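Local coordinates for protein putative PLP-dependent aminotransferase (Bacillus cereus ATCC 10987, PDB 3JU7) that probably acts as a pyridoxal-phosphate-dependent aminotransferase of the DegT/DnrJ/EryC1 family and also binds calcium, at residues 47-52 with 245-250; 164-167 with 173-176. One frame throughout, in Å; residues are numbered along the deposited sequence.

Interaction 1 (47-52 with 245-250); sequences SGFFQN and ATMKKW
F49, in the turn just past the end of helix 36-48, faces M247 and W250 at the junction of helices 237-248 and 250-270, with the CA atoms of F49 and M247 10.1 Å apart. The backbones stay well separated, and side chains fill the gap. K249 sits at the break between the two helices: it leaves helical geometry and takes the N-cap position of the second helix.

F49 and M247 reach for each other from opposite directions. M247 is a selenomethionine. Its CG is anti to the carbonyl carbon (chi1 -74°), and its chain bends again at the next two torsions. This carries its end over one face of the F49 ring, offset toward the rim. SE of M247 lies 3.5 Å from CE2 of F49, and CE of M247 lies 4.0 Å from the same carbon. The SE atom meets the ring obliquely, 49° off its normal, in a Met-aromatic contact. CE of M247 also comes within 4.8 Å of CA of G48, at the end of helix 36-48.

W250 takes the rim of the same ring. CD1 of W250 lies 3.9 Å from CZ of F49, close to the F49 plane. The F49 edge points at the five-membered ring of W250 in an offset edge-to-face pair, with planes at 82°. CZ of F49 therefore meets both partners. H174 stacks on F49 as well, and F193 meets the W250 ring. M247 also packs on F41 and T44 of helix 36-48.

No hydrogen bond crosses between the two segments. The contact relies on van der Waals and aromatic forces: the methyl CE of M247 lies over one face of the F49 ring and the indole meets its edge, while SE touches it obliquely.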
# COMPACT_ATOMS: atom_id res chain seq x y z
N SER A 47 13.92 13.61 15.74
CA SER A 47 14.54 14.79 16.33
C SER A 47 13.60 15.96 16.41
O SER A 47 13.57 16.69 17.40
CB SER A 47 15.73 15.23 15.49
OG SER A 47 16.76 14.31 15.68
N GLY A 48 12.86 16.17 15.35
CA GLY A 48 12.03 17.36 15.23
C GLY A 48 10.78 17.26 16.06
O GLY A 48 10.41 18.23 16.71
N PHE A 49 10.12 16.10 16.05
CA PHE A 49 8.86 15.98 16.75
C PHE A 49 8.89 15.17 18.04
O PHE A 49 8.22 15.55 19.01
CB PHE A 49 7.78 15.42 15.81
CG PHE A 49 7.35 16.37 14.72
CD1 PHE A 49 7.26 17.73 14.94
CD2 PHE A 49 6.98 15.90 13.49
CE1 PHE A 49 6.86 18.60 13.93
CE2 PHE A 49 6.56 16.78 12.48
CZ PHE A 49 6.50 18.11 12.70
N PHE A 50 9.63 14.06 18.08
CA PHE A 50 9.45 13.12 19.18
C PHE A 50 10.55 13.10 20.23
O PHE A 50 10.66 12.14 20.99
CB PHE A 50 9.22 11.73 18.65
CG PHE A 50 7.93 11.58 17.89
CD1 PHE A 50 6.74 11.54 18.56
CD2 PHE A 50 7.93 11.46 16.50
CE1 PHE A 50 5.54 11.39 17.87
CE2 PHE A 50 6.72 11.31 15.81
CZ PHE A 50 5.54 11.27 16.49
N GLN A 51 11.34 14.17 20.26
CA GLN A 51 12.39 14.38 21.24
C GLN A 51 13.30 13.17 21.30
O GLN A 51 13.82 12.85 22.36
CB GLN A 51 11.78 14.68 22.62
CG GLN A 51 10.97 15.99 22.69
CD GLN A 51 10.17 16.13 23.99
OE1 GLN A 51 10.66 15.82 25.07
NE2 GLN A 51 8.93 16.61 23.89
N ASN A 52 13.50 12.51 20.16
CA ASN A 52 14.37 11.34 20.09
C ASN A 52 14.06 10.29 21.15
O ASN A 52 14.98 9.66 21.69
CB ASN A 52 15.85 11.77 20.22
CG ASN A 52 16.40 12.35 18.93
OD1 ASN A 52 16.20 11.79 17.84
ND2 ASN A 52 17.06 13.47 19.04
N ALA A 245 10.89 17.73 2.47
CA ALA A 245 10.68 19.11 2.05
C ALA A 245 9.48 19.67 2.76
O ALA A 245 9.42 20.87 2.99
CB ALA A 245 10.49 19.22 0.49
N THR A 246 8.51 18.81 3.06
CA THR A 246 7.34 19.23 3.77
C THR A 246 7.68 19.55 5.23
O THR A 246 7.04 20.42 5.81
CB THR A 246 6.24 18.18 3.70
OG1 THR A 246 5.93 17.93 2.33
CG2 THR A 246 4.97 18.65 4.45
N MSE A 247 8.67 18.86 5.81
CA MSE A 247 9.16 19.20 7.13
C MSE A 247 9.75 20.59 7.14
O MSE A 247 9.60 21.31 8.11
CB MSE A 247 10.23 18.21 7.67
CG MSE A 247 9.73 16.85 8.11
SE MSE A 247 8.67 16.95 9.73
CE MSE A 247 10.13 17.55 10.85
N LYS A 248 10.46 20.98 6.09
CA LYS A 248 11.09 22.29 6.13
C LYS A 248 10.06 23.43 5.98
O LYS A 248 10.23 24.52 6.53
CB LYS A 248 12.30 22.37 5.16
CG LYS A 248 12.05 22.76 3.70
CD LYS A 248 13.37 22.78 2.84
CE LYS A 248 13.09 22.48 1.31
NZ LYS A 248 14.27 22.49 0.37
N LYS A 249 8.94 23.17 5.29
CA LYS A 249 7.90 24.19 5.11
C LYS A 249 6.74 24.01 6.07
O LYS A 249 5.69 24.67 5.93
CB LYS A 249 7.35 24.16 3.67
CG LYS A 249 8.42 24.12 2.59
CD LYS A 249 9.27 25.36 2.57
CE LYS A 249 8.57 26.53 1.93
NZ LYS A 249 9.57 27.55 1.48
N TRP A 250 6.91 23.12 7.04
CA TRP A 250 5.80 22.77 7.90
C TRP A 250 5.35 23.93 8.78
O TRP A 250 4.16 24.02 9.09
CB TRP A 250 6.15 21.58 8.77
CG TRP A 250 5.09 21.32 9.77
CD1 TRP A 250 5.20 21.40 11.11
CD2 TRP A 250 3.74 20.97 9.51
NE1 TRP A 250 4.01 21.09 11.72
CE2 TRP A 250 3.09 20.82 10.75
CE3 TRP A 250 3.01 20.75 8.33
CZ2 TRP A 250 1.74 20.49 10.86
CZ3 TRP A 250 1.66 20.40 8.44
CH2 TRP A 250 1.05 20.27 9.70

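Interaction 2 (164-167 with 173-176); sequences PGFG and MHYG
F166 and G167 meet H174 in a buried contact at the base of a short β-hairpin. The approach along 164-167 starts at G165. This residue has no side chain, and its backbone is partly covered by the second segment, where the CB of Y175 points toward 164-167.

F166 follows. Its CB points away from the second segment, but its ring swings back toward it. CG is anti to the backbone N (chi1 -166°), which brings CD1 of F166 to 4.0 Å from NE2 of H174. The two side chains cross at about a right angle. The edge of the imidazole is directed at the phenyl face in an offset edge-to-face pair, with ring centroids 5.3 Å apart and planes at 64°. F166 also meets Y185, F187 and F193 edge-to-face, so H174 is one of several aromatic neighbours.

The segments flank the antiparallel strands 169-170 and 173-174. L168 and Y175 are joined by backbone hydrogen bonding, which continues the pairing of this hairpin beyond H174. The CA atoms of G167 and H174 are 6.8 Å apart.

G167 completes the segment and makes the polar contact. Its N donates to NE2 of H174 at 3.1 Å, with an N-H...N angle of 152°. The donor lies close to the imidazole plane, at the ring edge. NE2 as acceptor carries no proton, which is consistent with a neutral ring protonated on ND1. The bond gives the buried amide a partner and limits rotation of the imidazole. G167 has a positive phi, a conformation in which a CB would press against the carbonyl O of F166.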
# COMPACT_ATOMS: atom_id res chain seq x y z
N PRO A 164 -5.28 12.27 10.69
CA PRO A 164 -5.12 13.67 10.30
C PRO A 164 -4.33 14.59 11.25
O PRO A 164 -4.36 15.80 11.08
CB PRO A 164 -6.56 14.16 10.17
CG PRO A 164 -7.37 13.27 11.00
CD PRO A 164 -6.62 12.01 11.27
N GLY A 165 -3.62 14.01 12.20
CA GLY A 165 -3.09 14.79 13.32
C GLY A 165 -1.60 14.94 13.35
O GLY A 165 -1.09 15.40 14.35
N PHE A 166 -0.87 14.59 12.29
CA PHE A 166 0.57 14.80 12.32
C PHE A 166 0.85 16.28 12.37
O PHE A 166 0.27 17.06 11.64
CB PHE A 166 1.23 14.17 11.11
CG PHE A 166 2.70 14.05 11.22
CD1 PHE A 166 3.26 13.14 12.11
CD2 PHE A 166 3.54 14.85 10.44
CE1 PHE A 166 4.63 13.03 12.22
CE2 PHE A 166 4.90 14.75 10.55
CZ PHE A 166 5.46 13.84 11.44
N GLY A 167 1.83 16.65 13.19
CA GLY A 167 2.18 18.03 13.37
C GLY A 167 1.42 18.67 14.51
O GLY A 167 1.64 19.83 14.78
N MSE A 173 4.59 19.61 23.11
CA MSE A 173 4.75 18.18 22.95
C MSE A 173 3.96 17.75 21.74
O MSE A 173 2.84 18.23 21.52
CB MSE A 173 4.29 17.46 24.21
CG MSE A 173 3.71 16.07 23.99
SE MSE A 173 3.44 15.20 25.68
CE MSE A 173 1.87 14.21 25.26
N HIS A 174 4.55 16.84 20.95
CA HIS A 174 3.87 16.32 19.78
C HIS A 174 2.85 15.27 20.22
O HIS A 174 3.10 14.48 21.13
CB HIS A 174 4.85 15.73 18.78
CG HIS A 174 4.20 15.32 17.49
ND1 HIS A 174 3.79 14.04 17.24
CD2 HIS A 174 3.87 16.04 16.39
CE1 HIS A 174 3.24 13.97 16.05
NE2 HIS A 174 3.27 15.18 15.51
N TYR A 175 1.70 15.26 19.57
CA TYR A 175 0.66 14.30 19.87
C TYR A 175 1.18 12.88 19.76
O TYR A 175 1.72 12.52 18.71
CB TYR A 175 -0.51 14.45 18.91
CG TYR A 175 -1.60 13.52 19.33
CD1 TYR A 175 -2.42 13.85 20.39
CD2 TYR A 175 -1.77 12.28 18.74
CE1 TYR A 175 -3.39 13.02 20.83
CE2 TYR A 175 -2.77 11.40 19.19
CZ TYR A 175 -3.57 11.80 20.25
OH TYR A 175 -4.57 10.99 20.75
N GLY A 176 1.00 12.10 20.83
CA GLY A 176 1.35 10.69 20.92
C GLY A 176 2.66 10.36 21.63
O GLY A 176 3.01 9.18 21.81

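In the fold
From the N terminus, the chain runs through helix 36-48 to residues 47-52, the first half of interaction 1. It then passes along strand 159-161 to residues 164-167, turns through the hairpin, and returns at 173-176 to close the short loop of interaction 2. Much later, helix 237-248 brings in residues 245-250 and closes the long loop of interaction 1, which encloses the short one without crossing it. The two contacts also touch in space, with CE2 of F49 3.3 Å from CE2 of F166 and CZ2 of W250 3.5 Å from CA of G167. Together they tie two helix ends to the hairpin.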